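Local coordinates for protein valine-pyruvate aminotransferase (Salmonella typhimurium, PDB 3G7Q) that probably transfers the amino group of valine to pyruvate, giving alanine and 3-methyl-2-oxobutanoate, with pyridoxal 5'-phosphate as cofactor, at residues 196-210 against 230-242. Sequence-based numbering, arbitrary orientation.
Sequences VITDEELMKLDRLAN and IFSEARPLWNPNI
Asp199, in the first turn of helix 199-211, grips the extended connection that runs toward strand 242-247 of the seven-stranded mixed sheet, the core of the class I/II aminotransferase fold. Arg235 N donates to Asp199 OD1 at 2.9 Å, on the syn side of the carboxylate; OD1 also pairs with Arg188, which in turn binds the carbonyl oxygens of Ile197 and Arg235 and so ties both segments together. The other oxygen, Asp199 OD2, sits over one face of the Arg235 guanidinium, 3.5 Å from NH1, a salt bridge of charge alone. Asp199 OD2 also lies 2.5 Å from Glu233 OE2, close enough that one of the two acids probably holds a proton; their planes are perpendicular. A water bridges Asp199 N and Glu233 OE1. Beside this polar cluster Val196 CG1 packs on Ala234 CB and CG2 on Ile230 CD1. One turn along, the side chains of Leu202 and Leu237 lie alongside one another, pointing opposite ways, with Leu202 CG 3.8 Å from Leu237 CD2; Leu202 also rests on Ile218 of strand 216-219. Further on, a chi1 of 179° carries the Asp206 carboxylate out to the Asn239 amide, their planes 39° apart: Asn239 ND2 donates to Asp206 OD1 at 3.1 Å, nearly straight (171°), and weakly to Asp206 OD2. An Asx turn holds that amide in place, Asn239 OD1 accepting from Asn241 N at 3.0 Å in the carbonyl plane.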
ATOM      1  N   VAL A 196     -16.380 -22.159   8.110  1.00 30.29           N
ATOM      2  CA  VAL A 196     -15.215 -22.401   8.947  1.00 29.78           C
ATOM      3  C   VAL A 196     -14.739 -23.824   8.658  1.00 29.20           C
ATOM      4  O   VAL A 196     -15.362 -24.813   9.077  1.00 29.36           O
ATOM      5  CB  VAL A 196     -15.499 -22.147  10.441  1.00 29.30           C
ATOM      6  CG1 VAL A 196     -14.362 -22.708  11.318  1.00 29.65           C
ATOM      7  CG2 VAL A 196     -15.681 -20.649  10.672  1.00 29.95           C
ATOM      8  N   ILE A 197     -13.690 -23.932   7.865  0.70 27.89           N
ATOM      9  CA  ILE A 197     -13.120 -25.227   7.560  0.70 27.32           C
ATOM     10  C   ILE A 197     -12.874 -26.002   8.878  0.70 28.64           C
ATOM     11  O   ILE A 197     -12.398 -25.425   9.856  0.70 29.66           O
ATOM     12  CB  ILE A 197     -11.845 -25.023   6.702  0.70 29.08           C
ATOM     13  CG1 ILE A 197     -11.253 -26.360   6.289  0.70 29.13           C
ATOM     14  CG2 ILE A 197     -10.822 -24.102   7.437  0.70 27.83           C
ATOM     15  CD1 ILE A 197     -10.032 -26.212   5.402  0.70 33.45           C
ATOM     16  N   THR A 198     -13.215 -27.289   8.909  1.00 29.18           N
ATOM     17  CA  THR A 198     -13.163 -28.079  10.147  1.00 29.46           C
ATOM     18  C   THR A 198     -11.729 -28.341  10.594  1.00 28.57           C
ATOM     19  O   THR A 198     -10.783 -28.286   9.789  1.00 29.43           O
ATOM     20  CB  THR A 198     -13.914 -29.409  10.044  1.00 28.02           C
ATOM     21  OG1 THR A 198     -13.180 -30.343   9.226  1.00 30.89           O
ATOM     22  CG2 THR A 198     -15.367 -29.201   9.519  1.00 29.21           C
ATOM     23  N   ASP A 199     -11.547 -28.597  11.890  1.00 30.94           N
ATOM     24  CA  ASP A 199     -10.219 -28.945  12.374  1.00 28.94           C
ATOM     25  C   ASP A 199      -9.619 -30.113  11.574  1.00 29.17           C
ATOM     26  O   ASP A 199      -8.455 -30.051  11.195  1.00 29.21           O
ATOM     27  CB  ASP A 199     -10.224 -29.323  13.858  1.00 31.03           C
ATOM     28  CG  ASP A 199     -10.650 -28.187  14.751  1.00 32.07           C
ATOM     29  OD1 ASP A 199     -10.437 -27.022  14.384  1.00 29.93           O
ATOM     30  OD2 ASP A 199     -11.199 -28.485  15.813  1.00 33.10           O
ATOM     31  N   GLU A 200     -10.426 -31.116  11.285  1.00 27.50           N
ATOM     32  CA  GLU A 200      -9.963 -32.309  10.567  1.00 31.63           C
ATOM     33  C   GLU A 200      -9.541 -31.960   9.133  1.00 30.00           C
ATOM     34  O   GLU A 200      -8.502 -32.401   8.658  1.00 27.89           O
ATOM     35  CB  GLU A 200     -11.053 -33.373  10.571  1.00 33.12           C
ATOM     36  CG  GLU A 200     -10.623 -34.740  10.043  1.00 43.02           C
ATOM     37  N   GLU A 201     -10.346 -31.172   8.450  1.00 29.73           N
ATOM     38  CA  GLU A 201      -9.990 -30.721   7.102  1.00 30.61           C
ATOM     39  C   GLU A 201      -8.697 -29.921   7.078  1.00 28.98           C
ATOM     40  O   GLU A 201      -7.829 -30.112   6.228  1.00 29.95           O
ATOM     41  CB  GLU A 201     -11.107 -29.842   6.519  1.00 31.38           C
ATOM     42  CG  GLU A 201     -12.333 -30.660   6.121  1.00 32.27           C
ATOM     43  CD  GLU A 201     -13.552 -29.812   5.768  1.00 31.41           C
ATOM     44  OE1 GLU A 201     -13.716 -28.677   6.304  1.00 30.98           O
ATOM     45  OE2 GLU A 201     -14.354 -30.285   4.929  1.00 32.20           O
ATOM     46  N   LEU A 202      -8.556 -29.009   8.022  1.00 28.47           N
ATOM     47  CA  LEU A 202      -7.383 -28.154   8.065  1.00 30.54           C
ATOM     48  C   LEU A 202      -6.120 -28.979   8.381  1.00 30.89           C
ATOM     49  O   LEU A 202      -5.065 -28.739   7.779  1.00 31.94           O
ATOM     50  CB  LEU A 202      -7.609 -27.004   9.068  1.00 30.65           C
ATOM     51  CG  LEU A 202      -6.577 -25.868   9.030  1.00 34.21           C
ATOM     52  CD1 LEU A 202      -6.562 -25.209   7.663  1.00 32.51           C
ATOM     53  CD2 LEU A 202      -6.893 -24.838  10.144  1.00 32.33           C
HETATM   54  N   MSE A 203      -6.197 -29.885   9.353  0.67 30.46           N
HETATM   55  CA  MSE A 203      -5.021 -30.692   9.718  0.67 32.95           C
HETATM   56  C   MSE A 203      -4.565 -31.553   8.569  0.67 30.34           C
HETATM   57  O   MSE A 203      -3.378 -31.741   8.351  0.67 30.24           O
HETATM   58  CB  MSE A 203      -5.308 -31.547  10.936  0.67 30.64           C
HETATM   59  CG  MSE A 203      -5.400 -30.687  12.158  0.67 38.84           C
HETATM   60 SE   MSE A 203      -5.506 -31.681  13.781  0.50 49.22          SE
HETATM   61  CE  MSE A 203      -7.288 -32.551  13.608  0.67 34.73           C
ATOM     62  N   LYS A 204      -5.531 -32.089   7.813  0.50 27.84           N
ATOM     63  CA  LYS A 204      -5.250 -32.889   6.604  0.50 29.27           C
ATOM     64  C   LYS A 204      -4.529 -32.023   5.565  0.50 29.08           C
ATOM     65  O   LYS A 204      -3.477 -32.406   5.049  0.50 27.23           O
ATOM     66  CB  LYS A 204      -6.530 -33.478   5.985  0.50 29.71           C
ATOM     67  CG  LYS A 204      -7.194 -34.635   6.728  0.50 32.86           C
ATOM     68  CD  LYS A 204      -8.415 -35.102   5.924  0.50 33.08           C
ATOM     69  CE  LYS A 204      -9.274 -36.126   6.626  0.50 42.73           C
ATOM     70  NZ  LYS A 204     -10.491 -36.467   5.800  0.50 40.03           N
ATOM     71  N   LEU A 205      -5.081 -30.841   5.282  1.00 29.81           N
ATOM     72  CA  LEU A 205      -4.423 -29.879   4.371  1.00 29.37           C
ATOM     73  C   LEU A 205      -3.013 -29.515   4.838  1.00 29.74           C
ATOM     74  O   LEU A 205      -2.101 -29.385   4.017  1.00 29.30           O
ATOM     75  CB  LEU A 205      -5.262 -28.608   4.189  1.00 29.98           C
ATOM     76  CG  LEU A 205      -6.570 -28.736   3.419  1.00 29.72           C
ATOM     77  CD1 LEU A 205      -7.367 -27.419   3.441  1.00 30.41           C
ATOM     78  CD2 LEU A 205      -6.304 -29.204   1.965  1.00 30.87           C
ATOM     79  N   ASP A 206      -2.831 -29.362   6.151  1.00 29.53           N
ATOM     80  CA  ASP A 206      -1.525 -29.053   6.743  1.00 30.39           C
ATOM     81  C   ASP A 206      -0.556 -30.211   6.461  1.00 30.74           C
ATOM     82  O   ASP A 206       0.598 -29.981   6.127  1.00 32.29           O
ATOM     83  CB  ASP A 206      -1.677 -28.822   8.247  1.00 31.48           C
ATOM     84  CG  ASP A 206      -0.357 -28.511   8.951  1.00 35.56           C
ATOM     85  OD1 ASP A 206       0.341 -27.566   8.576  1.00 41.97           O
ATOM     86  OD2 ASP A 206      -0.064 -29.213   9.933  1.00 45.07           O
ATOM     87  N   ARG A 207      -1.029 -31.447   6.600  0.50 30.87           N
ATOM     88  CA  ARG A 207      -0.191 -32.620   6.321  0.50 31.72           C
ATOM     89  C   ARG A 207       0.150 -32.717   4.825  0.50 31.89           C
ATOM     90  O   ARG A 207       1.284 -33.029   4.469  0.50 32.14           O
ATOM     91  CB  ARG A 207      -0.851 -33.913   6.840  0.50 31.93           C
ATOM     92  CG  ARG A 207      -1.020 -33.947   8.373  0.50 32.26           C
ATOM     93  CD  ARG A 207      -1.491 -35.313   8.930  0.50 33.52           C
ATOM     94  NE  ARG A 207      -2.750 -35.810   8.363  0.50 34.29           N
ATOM     95  CZ  ARG A 207      -3.993 -35.544   8.788  0.50 34.51           C
ATOM     96  NH1 ARG A 207      -4.265 -34.716   9.805  0.50 27.65           N
ATOM     97  NH2 ARG A 207      -5.003 -36.112   8.149  0.50 39.35           N
ATOM     98  N   LEU A 208      -0.829 -32.475   3.957  1.00 31.54           N
ATOM     99  CA  LEU A 208      -0.598 -32.469   2.513  1.00 32.60           C
ATOM    100  C   LEU A 208       0.415 -31.388   2.103  1.00 33.68           C
ATOM    101  O   LEU A 208       1.347 -31.674   1.348  1.00 33.41           O
ATOM    102  CB  LEU A 208      -1.913 -32.308   1.742  1.00 32.37           C
ATOM    103  CG  LEU A 208      -2.845 -33.522   1.739  1.00 34.10           C
ATOM    104  CD1 LEU A 208      -4.249 -33.134   1.334  1.00 29.95           C
ATOM    105  CD2 LEU A 208      -2.291 -34.667   0.847  1.00 33.79           C
ATOM    106  N   ALA A 209       0.262 -30.175   2.639  1.00 32.82           N
ATOM    107  CA  ALA A 209       1.185 -29.074   2.333  1.00 33.76           C
ATOM    108  C   ALA A 209       2.612 -29.456   2.725  1.00 35.43           C
ATOM    109  O   ALA A 209       3.562 -29.253   1.941  1.00 35.04           O
ATOM    110  CB  ALA A 209       0.755 -27.776   3.036  1.00 30.94           C
ATOM    111  N   ASN A 210       2.763 -30.009   3.925  0.50 35.68           N
ATOM    112  CA  ASN A 210       4.072 -30.427   4.410  0.50 36.57           C
ATOM    113  C   ASN A 210       4.650 -31.513   3.512  0.50 36.97           C
ATOM    114  O   ASN A 210       5.813 -31.451   3.124  0.50 36.73           O
ATOM    115  CB  ASN A 210       3.983 -30.951   5.837  0.50 36.78           C
ATOM    116  CG  ASN A 210       5.344 -31.180   6.449  0.50 39.11           C
ATOM    117  OD1 ASN A 210       5.745 -32.316   6.677  0.50 40.58           O
ATOM    118  ND2 ASN A 210       6.080 -30.102   6.673  0.50 43.51           N
ATOM    119  N   ILE A 230     -16.279 -14.962  14.706  1.00 32.62           N
ATOM    120  CA  ILE A 230     -16.416 -16.393  14.492  1.00 33.25           C
ATOM    121  C   ILE A 230     -17.403 -16.931  15.488  1.00 33.68           C
ATOM    122  O   ILE A 230     -17.331 -16.627  16.696  1.00 33.69           O
ATOM    123  CB  ILE A 230     -15.020 -17.090  14.561  1.00 34.22           C
ATOM    124  CG1 ILE A 230     -15.146 -18.572  14.234  1.00 35.00           C
ATOM    125  CG2 ILE A 230     -14.371 -16.854  15.955  1.00 34.54           C
ATOM    126  CD1 ILE A 230     -13.804 -19.252  13.978  1.00 34.06           C
ATOM    127  N   PHE A 231     -18.334 -17.747  14.992  1.00 31.59           N
ATOM    128  CA  PHE A 231     -19.435 -18.276  15.781  1.00 33.42           C
ATOM    129  C   PHE A 231     -19.406 -19.803  15.933  1.00 35.61           C
ATOM    130  O   PHE A 231     -20.389 -20.423  16.356  1.00 38.98           O
ATOM    131  CB  PHE A 231     -20.755 -17.864  15.128  1.00 31.98           C
ATOM    132  CG  PHE A 231     -20.761 -16.432  14.603  1.00 29.52           C
ATOM    133  CD1 PHE A 231     -20.419 -15.366  15.426  1.00 33.48           C
ATOM    134  CD2 PHE A 231     -21.137 -16.150  13.297  1.00 29.30           C
ATOM    135  CE1 PHE A 231     -20.427 -14.090  14.965  1.00 31.97           C
ATOM    136  CE2 PHE A 231     -21.136 -14.872  12.836  1.00 35.57           C
ATOM    137  CZ  PHE A 231     -20.772 -13.848  13.639  1.00 33.14           C
ATOM    138  N   SER A 232     -18.336 -20.425  15.495  1.00 32.51           N
ATOM    139  CA  SER A 232     -18.242 -21.852  15.562  1.00 30.79           C
ATOM    140  C   SER A 232     -16.940 -22.209  16.216  1.00 32.43           C
ATOM    141  O   SER A 232     -16.083 -21.341  16.409  1.00 33.20           O
ATOM    142  CB  SER A 232     -18.236 -22.425  14.153  1.00 35.45           C
ATOM    143  OG  SER A 232     -17.090 -21.888  13.492  1.00 43.60           O
ATOM    144  N   GLU A 233     -16.797 -23.483  16.530  1.00 31.23           N
ATOM    145  CA  GLU A 233     -15.548 -24.002  17.069  1.00 32.77           C
ATOM    146  C   GLU A 233     -14.486 -23.978  15.963  1.00 33.31           C
ATOM    147  O   GLU A 233     -14.801 -24.184  14.792  1.00 33.36           O
ATOM    148  CB  GLU A 233     -15.761 -25.415  17.575  1.00 31.99           C
ATOM    149  CG  GLU A 233     -14.526 -26.114  18.123  1.00 32.11           C
ATOM    150  CD  GLU A 233     -13.659 -26.816  17.083  1.00 35.33           C
ATOM    151  OE1 GLU A 233     -14.163 -27.203  16.000  1.00 35.54           O
ATOM    152  OE2 GLU A 233     -12.464 -26.993  17.387  1.00 33.32           O
ATOM    153  N   ALA A 234     -13.252 -23.693  16.339  1.00 30.19           N
ATOM    154  CA  ALA A 234     -12.141 -23.715  15.428  1.00 30.34           C
ATOM    155  C   ALA A 234     -10.846 -23.693  16.225  1.00 31.61           C
ATOM    156  O   ALA A 234     -10.516 -22.691  16.856  1.00 33.07           O
ATOM    157  CB  ALA A 234     -12.221 -22.514  14.467  1.00 29.33           C
ATOM    158  N   ARG A 235     -10.109 -24.791  16.219  1.00 30.80           N
ATOM    159  CA  ARG A 235      -8.841 -24.789  16.946  1.00 30.90           C
ATOM    160  C   ARG A 235      -7.826 -23.987  16.161  1.00 32.50           C
ATOM    161  O   ARG A 235      -7.602 -24.255  14.986  1.00 32.37           O
ATOM    162  CB  ARG A 235      -8.318 -26.204  17.150  1.00 31.40           C
ATOM    163  CG  ARG A 235      -6.930 -26.242  17.783  1.00 35.87           C
ATOM    164  CD  ARG A 235      -6.410 -27.670  17.969  1.00 37.92           C
ATOM    165  NE  ARG A 235      -7.447 -28.435  18.606  1.00 37.90           N
ATOM    166  CZ  ARG A 235      -8.248 -29.327  18.026  1.00 47.07           C
ATOM    167  NH1 ARG A 235      -8.084 -29.706  16.759  1.00 52.16           N
ATOM    168  NH2 ARG A 235      -9.189 -29.894  18.760  1.00 46.31           N
ATOM    169  N   PRO A 236      -7.199 -22.983  16.795  1.00 33.31           N
ATOM    170  CA  PRO A 236      -6.180 -22.249  16.046  1.00 33.77           C
ATOM    171  C   PRO A 236      -5.004 -23.148  15.670  1.00 33.77           C
ATOM    172  O   PRO A 236      -4.725 -24.140  16.376  1.00 32.47           O
ATOM    173  CB  PRO A 236      -5.764 -21.142  17.021  1.00 36.77           C
ATOM    174  CG  PRO A 236      -6.933 -21.026  17.981  1.00 36.82           C
ATOM    175  CD  PRO A 236      -7.400 -22.419  18.140  1.00 34.09           C
ATOM    176  N   LEU A 237      -4.341 -22.812  14.569  1.00 34.98           N
ATOM    177  CA  LEU A 237      -3.232 -23.590  14.049  1.00 36.43           C
ATOM    178  C   LEU A 237      -2.106 -22.721  13.541  1.00 35.90           C
ATOM    179  O   LEU A 237      -2.329 -21.823  12.731  1.00 33.46           O
ATOM    180  CB  LEU A 237      -3.687 -24.454  12.865  1.00 37.62           C
ATOM    181  CG  LEU A 237      -2.653 -25.381  12.179  1.00 39.17           C
ATOM    182  CD1 LEU A 237      -2.139 -26.454  13.118  1.00 42.82           C
ATOM    183  CD2 LEU A 237      -3.223 -26.036  10.902  1.00 41.45           C
ATOM    184  N   TRP A 238      -0.898 -22.992  14.012  1.00 34.10           N
ATOM    185  CA  TRP A 238       0.285 -22.370  13.420  1.00 35.63           C
ATOM    186  C   TRP A 238       1.485 -23.287  13.609  1.00 35.87           C
ATOM    187  O   TRP A 238       1.616 -23.963  14.645  1.00 35.10           O
ATOM    188  CB  TRP A 238       0.615 -20.967  13.950  1.00 38.36           C
ATOM    189  CG  TRP A 238       1.709 -20.340  13.077  1.00 36.54           C
ATOM    190  CD1 TRP A 238       1.530 -19.698  11.873  1.00 40.41           C
ATOM    191  CD2 TRP A 238       3.120 -20.340  13.314  1.00 37.89           C
ATOM    192  NE1 TRP A 238       2.744 -19.314  11.351  1.00 39.87           N
ATOM    193  CE2 TRP A 238       3.733 -19.680  12.223  1.00 37.15           C
ATOM    194  CE3 TRP A 238       3.925 -20.821  14.346  1.00 39.31           C
ATOM    195  CZ2 TRP A 238       5.109 -19.502  12.136  1.00 40.22           C
ATOM    196  CZ3 TRP A 238       5.275 -20.658  14.257  1.00 41.77           C
ATOM    197  CH2 TRP A 238       5.864 -19.993  13.160  1.00 40.27           C
ATOM    198  N   ASN A 239       2.280 -23.393  12.550  1.00 34.68           N
ATOM    199  CA  ASN A 239       3.571 -24.085  12.591  1.00 35.11           C
ATOM    200  C   ASN A 239       4.417 -23.428  11.505  1.00 34.76           C
ATOM    201  O   ASN A 239       3.895 -22.627  10.716  1.00 33.73           O
ATOM    202  CB  ASN A 239       3.427 -25.605  12.460  1.00 35.73           C
ATOM    203  CG  ASN A 239       2.840 -26.035  11.145  1.00 37.96           C
ATOM    204  OD1 ASN A 239       3.366 -25.710  10.092  1.00 37.08           O
ATOM    205  ND2 ASN A 239       1.758 -26.814  11.202  1.00 31.22           N
ATOM    206  N   PRO A 240       5.724 -23.706  11.471  1.00 36.42           N
ATOM    207  CA  PRO A 240       6.565 -23.014  10.476  1.00 36.42           C
ATOM    208  C   PRO A 240       6.221 -23.173   8.982  1.00 36.06           C
ATOM    209  O   PRO A 240       6.760 -22.410   8.180  1.00 39.22           O
ATOM    210  CB  PRO A 240       7.958 -23.582  10.765  1.00 36.81           C
ATOM    211  CG  PRO A 240       7.914 -23.928  12.203  1.00 38.36           C
ATOM    212  CD  PRO A 240       6.538 -24.532  12.374  1.00 37.09           C
ATOM    213  N   ASN A 241       5.377 -24.136   8.604  1.00 36.37           N
ATOM    214  CA  ASN A 241       4.947 -24.276   7.206  1.00 35.95           C
ATOM    215  C   ASN A 241       3.619 -23.565   6.939  1.00 35.64           C
ATOM    216  O   ASN A 241       3.021 -23.726   5.867  1.00 34.88           O
ATOM    217  CB  ASN A 241       4.809 -25.738   6.805  1.00 37.25           C
ATOM    218  CG  ASN A 241       4.794 -25.938   5.294  1.00 39.33           C
ATOM    219  OD1 ASN A 241       5.606 -25.363   4.597  1.00 37.03           O
ATOM    220  ND2 ASN A 241       3.880 -26.762   4.792  1.00 34.58           N
ATOM    221  N   ILE A 242       3.131 -22.818   7.920  1.00 35.00           N
ATOM    222  CA  ILE A 242       1.884 -22.080   7.752  1.00 33.40           C
ATOM    223  C   ILE A 242       2.179 -20.594   7.617  1.00 34.24           C
ATOM    224  O   ILE A 242       3.073 -20.056   8.271  1.00 32.52           O
ATOM    225  CB  ILE A 242       0.904 -22.354   8.891  1.00 34.49           C
ATOM    226  CG1 ILE A 242       0.405 -23.795   8.764  1.00 36.85           C
ATOM    227  CG2 ILE A 242      -0.283 -21.373   8.823  1.00 32.06           C
ATOM    228  CD1 ILE A 242      -0.495 -24.216   9.808  1.00 43.15           C
TER
HETATM  229  O   HOH W   1     -13.796 -28.483  13.619  1.00 30.66           O
HETATM  230  O   HOH W   2     -10.417 -31.755  16.731  1.00 66.28           O